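Local coordinates for C24 protein (Bizionia argentinensis JUB59, PDB 6OV6) that probably forms the receptor-binding tip of a long tail fibre of a temperate bacteriophage carried by this Antarctic bacterium, and binds manganese, at the interface of chains A and B. Numbering follows the deposited sequence. Chains: chain A/B, C24 protein.

Contacts 1 and 2 are neighbouring parts of one chain A to chain B interface, with the centres of their C-alpha atoms about 7 Å apart. They share A:Leu136, in strand 135-137, and B:Pro134, together with the water that joins the two. Contact 1 continues from this pair along the backbone into the loop after strand 135-137, where polar backbone groups meet. Contact 2 moves to the side chains of strand 267-275 of chain A and strand 164-167 of chain B. The deposited assembly holds three copies, so the same mix of backbone links and apolar packing probably recurs between chains and holds a trimeric fibre together.

Contact 1: the interface of chains A and B. Residues chain A 136-139; chain B 132-134.
A:Ser138 and B:Thr132 make a direct polar link: the backbone N of A:Ser138 donates to the carbonyl O of B:Thr132 over 2.9 Å. The hydroxyl OG of A:Ser138 stands 3.5 Å from the same O of B:Thr132, at best a weak second bond. A water adds an indirect link, lying 2.9 Å from the backbone N of A:Leu136. The same water is 2.8 Å from the carbonyl O of B:Pro134. The pair A:Leu136 O and B:Asn133 OD1 brings two oxygens together as modelled, a clash if both only accept; a turned amide would present ND2 instead, so the approach is doubtful.

Apolar packing fills in around these links. A:Tyr137 holds its ring CG anti to the backbone N (chi1 177°), which lays the ring alongside B:Thr132, the two side chains pointing the same way. Ring carbon CE1 of A:Tyr137 comes 3.9 Å from B:Thr132 CB. Within chain A, the N of A:Gly139 sits over the centre of one ring face and thereby backs the tyrosine. The methyl CG2 of B:Thr132 meets A:Gly139 CA at 4.0 Å. A:Leu136 CB rests 4.1 Å from the ring carbon CD of B:Pro134.

The patch ties a loop of one chain to the end of strand 135-137 and the loop after it in its neighbour, and probably fixes the register of the chains in the fibre.

Contact 2: the interface of chains A and B. Residues chain A 136, 268, 270, 272; chain B 134, 160, 165, 272.
With chi1 -52°, B:Ile165 sets CG1 anti to its carbonyl carbon and CG2 anti to its backbone N; CG2 reaches A:Leu270 and A:Tyr272 while CD1 meets a methyl of A:Leu270. A:Tyr268, with CG anti to the backbone N (chi1 -163°), swings its ring toward B:Leu160. There the methyl CD2 of B:Leu160 lies over one ring face, 3.6 Å from the ring centroid and displaced toward the rim, a CH-pi contact in which the two side chains cross at about a right angle.

The other methyl of B:Leu160, CD1, meets A:Leu270 CD1 tip to tip at 3.9 Å. That same A:Leu270 methyl, CD1, also touches B:Ile165 CD1 at 3.7 Å, so one leucine branch is held against two side chains of chain B. B:Ile165 CG2 lies 3.6 Å from the phenol oxygen OH of A:Tyr272. A:Leu270 CB, A:Leu136 CD2 and the carbonyl O of A:Tyr268 also surround this CG2. A:Leu136 uses its two methyls separately: while CD2 turns to the isoleucine, CD1 packs 3.5 Å from ring carbon CE1 of B:Tyr272, roughly perpendicular to that side chain.

Polar groups border this packing. A water 2.7 Å from the OH of A:Tyr272 also meets the carbonyl O of B:Ile165, bridging the phenol to the partner backbone. A parallel beta bridge of A:Tyr268 with B:Ile165 sets strand 267-275 of chain A beside strand 164-167 of chain B.

A:Tyr272 meets chain B through its hydroxyl and B:Tyr272 meets chain A through its ring; since the copies repeat, each probably does both, toward different neighbours. The apolar core so formed probably stabilises the trimeric tip.

Contact 1: the interface of chains A and B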
# COMPACT_ATOMS: atom_id res chain seq x y z
N LEU A 136 1.54 9.94 6.76
CA LEU A 136 0.11 9.85 6.43
C LEU A 136 -0.62 10.99 7.12
O LEU A 136 -0.30 11.34 8.26
CB LEU A 136 -0.47 8.52 6.89
CG LEU A 136 0.04 7.31 6.16
CD1 LEU A 136 -0.44 6.04 6.86
CD2 LEU A 136 -0.41 7.34 4.70
N TYR A 137 -1.57 11.63 6.41
CA TYR A 137 -2.27 12.80 6.94
C TYR A 137 -3.73 12.74 6.54
O TYR A 137 -4.06 12.55 5.36
CB TYR A 137 -1.58 14.08 6.44
CG TYR A 137 -2.23 15.39 6.83
CD1 TYR A 137 -2.14 15.88 8.14
CD2 TYR A 137 -2.90 16.17 5.89
CE1 TYR A 137 -2.71 17.11 8.50
CE2 TYR A 137 -3.46 17.41 6.23
CZ TYR A 137 -3.35 17.87 7.53
OH TYR A 137 -3.90 19.09 7.85
N SER A 138 -4.61 12.86 7.54
CA SER A 138 -6.06 12.80 7.35
C SER A 138 -6.75 14.13 7.73
O SER A 138 -7.98 14.22 7.72
CB SER A 138 -6.67 11.64 8.12
OG SER A 138 -6.41 11.75 9.51
N GLY A 139 -5.94 15.13 8.08
CA GLY A 139 -6.44 16.46 8.44
C GLY A 139 -6.81 17.25 7.21
O GLY A 139 -6.78 16.71 6.09
N THR B 132 -4.69 13.51 13.33
CA THR B 132 -4.48 13.74 11.89
C THR B 132 -3.39 12.87 11.27
O THR B 132 -3.17 12.95 10.06
CB THR B 132 -4.10 15.23 11.63
OG1 THR B 132 -2.77 15.47 12.11
CG2 THR B 132 -5.13 16.22 12.23
N ASN B 133 -2.65 12.10 12.09
CA ASN B 133 -1.47 11.39 11.62
C ASN B 133 -1.44 9.90 11.90
O ASN B 133 -0.77 9.45 12.85
CB ASN B 133 -0.20 12.12 12.15
CG ASN B 133 1.13 11.51 11.76
OD1 ASN B 133 1.36 11.06 10.63
ND2 ASN B 133 2.05 11.53 12.67
N PRO B 134 -2.16 9.10 11.07
CA PRO B 134 -2.11 7.63 11.25
C PRO B 134 -0.66 7.12 11.18
O PRO B 134 0.17 7.66 10.43
CB PRO B 134 -2.97 7.11 10.10
CG PRO B 134 -3.87 8.25 9.74
CD PRO B 134 -3.02 9.47 9.93
O HOH W 1 2.38 8.12 8.79

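Contact 2: the interface of chains A and B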
# COMPACT_ATOMS: atom_id res chain seq x y z
N LEU A 136 1.54 9.94 6.76
CA LEU A 136 0.11 9.85 6.43
C LEU A 136 -0.62 10.99 7.12
O LEU A 136 -0.30 11.34 8.26
CB LEU A 136 -0.47 8.52 6.89
CG LEU A 136 0.04 7.31 6.16
CD1 LEU A 136 -0.44 6.04 6.86
CD2 LEU A 136 -0.41 7.34 4.70
N TYR A 268 -8.06 3.55 0.20
CA TYR A 268 -8.54 4.64 1.06
C TYR A 268 -7.57 5.81 0.85
O TYR A 268 -6.35 5.65 1.02
CB TYR A 268 -8.54 4.18 2.53
CG TYR A 268 -9.39 5.05 3.44
CD1 TYR A 268 -10.61 4.58 3.93
CD2 TYR A 268 -8.97 6.32 3.82
CE1 TYR A 268 -11.37 5.36 4.81
CE2 TYR A 268 -9.74 7.11 4.67
CZ TYR A 268 -10.96 6.64 5.14
OH TYR A 268 -11.71 7.43 5.98
N LEU A 270 -5.53 9.02 1.57
CA LEU A 270 -4.91 9.83 2.62
C LEU A 270 -3.85 10.70 1.93
O LEU A 270 -3.30 10.31 0.90
CB LEU A 270 -4.26 8.97 3.72
CG LEU A 270 -5.19 8.08 4.57
CD1 LEU A 270 -4.37 7.27 5.59
CD2 LEU A 270 -6.24 8.91 5.32
N TYR A 272 -0.08 12.26 1.66
CA TYR A 272 1.32 12.05 2.03
C TYR A 272 1.92 13.46 2.16
O TYR A 272 1.93 14.23 1.20
CB TYR A 272 2.10 11.24 1.00
CG TYR A 272 1.76 9.78 1.08
CD1 TYR A 272 2.18 9.02 2.16
CD2 TYR A 272 0.97 9.18 0.11
CE1 TYR A 272 1.84 7.67 2.27
CE2 TYR A 272 0.61 7.82 0.21
CZ TYR A 272 1.03 7.09 1.32
OH TYR A 272 0.68 5.78 1.50
N PRO B 134 -2.16 9.10 11.07
CA PRO B 134 -2.11 7.63 11.25
C PRO B 134 -0.66 7.12 11.18
O PRO B 134 0.17 7.66 10.43
CB PRO B 134 -2.97 7.11 10.10
CG PRO B 134 -3.87 8.25 9.74
CD PRO B 134 -3.02 9.47 9.93
N LEU B 160 -9.52 2.63 8.59
CA LEU B 160 -8.49 2.14 7.67
C LEU B 160 -8.35 0.62 7.62
O LEU B 160 -7.49 0.10 6.91
CB LEU B 160 -7.13 2.81 8.00
CG LEU B 160 -7.12 4.33 8.00
CD1 LEU B 160 -5.71 4.86 8.32
CD2 LEU B 160 -7.60 4.90 6.67
N ILE B 165 -3.55 2.09 1.36
CA ILE B 165 -3.60 3.54 1.21
C ILE B 165 -3.18 4.00 -0.20
O ILE B 165 -2.21 3.51 -0.77
CB ILE B 165 -2.75 4.25 2.33
CG1 ILE B 165 -3.13 3.76 3.77
CG2 ILE B 165 -2.89 5.78 2.21
CD1 ILE B 165 -4.69 3.88 4.18
N TYR B 272 -3.03 0.27 11.42
CA TYR B 272 -3.01 1.73 11.36
C TYR B 272 -3.55 2.24 12.68
O TYR B 272 -4.69 1.96 13.03
CB TYR B 272 -3.86 2.27 10.21
CG TYR B 272 -3.14 2.11 8.90
CD1 TYR B 272 -2.02 2.89 8.60
CD2 TYR B 272 -3.56 1.18 7.96
CE1 TYR B 272 -1.35 2.74 7.40
CE2 TYR B 272 -2.86 1.00 6.76
CZ TYR B 272 -1.74 1.78 6.50
OH TYR B 272 -0.99 1.63 5.35
O HOH W 2 2.38 8.12 8.79
O HOH W 3 0.21 3.55 0.06